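Local coordinates for tetratricopeptide repeat domain protein (Salinibacter ruber, PDB 3MA5) that is of unknown function but, as a tetratricopeptide repeat protein, probably serves as a helical scaffold for binding other proteins or peptides, at residues Tyr11-Glu16 and Leu27-Glu32. Residues are numbered along the deposited sequence; the frame is centred on the assembly and turned at random.
Sequences YALAQE and LALFEE
L29 of helix 23-36 lays its CD1 methyl and CB against A14 on helix 7-19. Its CG is anti to the carbonyl carbon (chi1 -70°), and an extended chi2 (169°) carries CD1 on to A14, where it bears on the backbone as well, 3.5 Å from A14 CA, and lies 3.6 Å from A14 CB. L29 CB also touches the A14 methyl. Alanine's single methyl keeps the helix surface low, and the flexible branched end of leucine can settle on both that methyl and the backbone beside it. Where the contact opens to solvent, the exposed L13 meets the same methyl of L29, its CG 4.0 Å from L29 CD1, the two side chains crossing at about a right angle. The segments run antiparallel at 153°, their axes 8.9 Å apart, as helices A and B of one tetratricopeptide repeat, the predicted unit 7-40. In this helical hairpin a small residue in helix A lets the larger side chains of helix B pack close, which suits A14, the residue whose CA lies nearest that of L29. F30, next along, offers A14 a broad, flat apolar surface: the A14 CB methyl sits over one face of its ring in a CH-pi contact, 4.0 Å from the centroid and offset toward the rim, with F30 CE1 the nearest ring atom. The edge of the F30 ring is met by Y11, whose CD1 comes within 4.3 Å of F30 CE1; the Y11 CB points off from helix 23-36, but the ring at the end of the side chain comes back toward it. F30 also touches L18 of helix 7-19 and T43 of helix 42-53, which links the hairpin to the following repeat.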
# COMPACT_ATOMS: atom_id res chain seq x y z
N TYR A 11 -11.31 0.20 -1.67
CA TYR A 11 -10.11 0.88 -1.19
C TYR A 11 -10.54 1.71 0.05
O TYR A 11 -10.00 1.54 1.15
CB TYR A 11 -9.54 1.80 -2.27
CG TYR A 11 -8.50 2.76 -1.76
CD1 TYR A 11 -7.15 2.42 -1.77
CD2 TYR A 11 -8.87 3.99 -1.23
CE1 TYR A 11 -6.19 3.30 -1.27
CE2 TYR A 11 -7.92 4.87 -0.73
CZ TYR A 11 -6.58 4.52 -0.75
OH TYR A 11 -5.63 5.38 -0.27
N ALA A 12 -11.50 2.61 -0.14
CA ALA A 12 -12.00 3.45 0.94
C ALA A 12 -12.50 2.55 2.07
O ALA A 12 -12.32 2.86 3.25
CB ALA A 12 -13.13 4.36 0.43
N LEU A 13 -13.12 1.45 1.69
CA LEU A 13 -13.63 0.47 2.64
C LEU A 13 -12.45 0.08 3.54
O LEU A 13 -12.46 0.34 4.74
CB LEU A 13 -14.12 -0.76 1.88
CG LEU A 13 -15.00 -1.84 2.51
CD1 LEU A 13 -14.95 -1.78 4.01
CD2 LEU A 13 -16.42 -1.63 2.00
N ALA A 14 -11.45 -0.54 2.92
CA ALA A 14 -10.23 -0.98 3.59
C ALA A 14 -9.66 0.12 4.47
O ALA A 14 -9.07 -0.15 5.51
CB ALA A 14 -9.20 -1.37 2.56
N GLN A 15 -9.86 1.35 4.03
CA GLN A 15 -9.37 2.54 4.71
C GLN A 15 -10.08 2.91 6.00
O GLN A 15 -9.46 3.43 6.92
CB GLN A 15 -9.45 3.71 3.75
CG GLN A 15 -8.29 3.80 2.79
CD GLN A 15 -7.23 4.74 3.30
OE1 GLN A 15 -6.33 4.35 4.04
NE2 GLN A 15 -7.35 6.02 2.93
N GLU A 16 -11.38 2.67 6.06
CA GLU A 16 -12.11 2.99 7.27
C GLU A 16 -11.68 1.98 8.33
O GLU A 16 -11.40 2.36 9.48
CB GLU A 16 -13.63 2.91 7.03
CG GLU A 16 -14.25 3.95 6.08
CD GLU A 16 -13.99 5.40 6.51
OE1 GLU A 16 -13.47 5.62 7.62
OE2 GLU A 16 -14.32 6.30 5.71
N LEU A 27 -5.99 -5.37 5.64
CA LEU A 27 -4.98 -6.11 4.87
C LEU A 27 -5.56 -7.07 3.83
O LEU A 27 -5.06 -7.14 2.72
CB LEU A 27 -4.04 -6.88 5.80
CG LEU A 27 -3.10 -7.81 5.03
CD1 LEU A 27 -1.64 -7.42 5.22
CD2 LEU A 27 -3.33 -9.21 5.50
N ALA A 28 -6.61 -7.80 4.20
CA ALA A 28 -7.26 -8.72 3.28
C ALA A 28 -7.60 -7.95 2.00
O ALA A 28 -7.09 -8.23 0.93
CB ALA A 28 -8.54 -9.27 3.90
N LEU A 29 -8.46 -6.95 2.15
CA LEU A 29 -8.88 -6.11 1.03
C LEU A 29 -7.69 -5.57 0.23
O LEU A 29 -7.67 -5.68 -1.00
CB LEU A 29 -9.73 -4.94 1.55
CG LEU A 29 -11.12 -5.25 2.10
CD1 LEU A 29 -11.68 -4.03 2.80
CD2 LEU A 29 -12.05 -5.69 0.98
N PHE A 30 -6.71 -4.98 0.91
CA PHE A 30 -5.55 -4.42 0.23
C PHE A 30 -4.83 -5.41 -0.68
O PHE A 30 -4.53 -5.09 -1.83
CB PHE A 30 -4.55 -3.83 1.24
CG PHE A 30 -4.92 -2.46 1.74
CD1 PHE A 30 -5.46 -1.51 0.87
CD2 PHE A 30 -4.70 -2.11 3.06
CE1 PHE A 30 -5.79 -0.23 1.33
CE2 PHE A 30 -5.03 -0.83 3.53
CZ PHE A 30 -5.57 0.11 2.66
N GLU A 31 -4.54 -6.60 -0.16
CA GLU A 31 -3.82 -7.62 -0.92
C GLU A 31 -4.60 -8.04 -2.14
O GLU A 31 -4.03 -8.25 -3.22
CB GLU A 31 -3.56 -8.85 -0.04
CG GLU A 31 -2.12 -8.98 0.42
CD GLU A 31 -1.99 -9.87 1.64
OE1 GLU A 31 -2.73 -10.87 1.72
OE2 GLU A 31 -1.15 -9.58 2.53
N GLU A 32 -5.91 -8.16 -1.96
CA GLU A 32 -6.85 -8.54 -3.01
C GLU A 32 -6.81 -7.49 -4.13
O GLU A 32 -6.62 -7.80 -5.30
CB GLU A 32 -8.22 -8.61 -2.36
CG GLU A 32 -9.37 -9.01 -3.23
CD GLU A 32 -10.67 -8.73 -2.50
OE1 GLU A 32 -10.90 -7.54 -2.16
OE2 GLU A 32 -11.45 -9.69 -2.25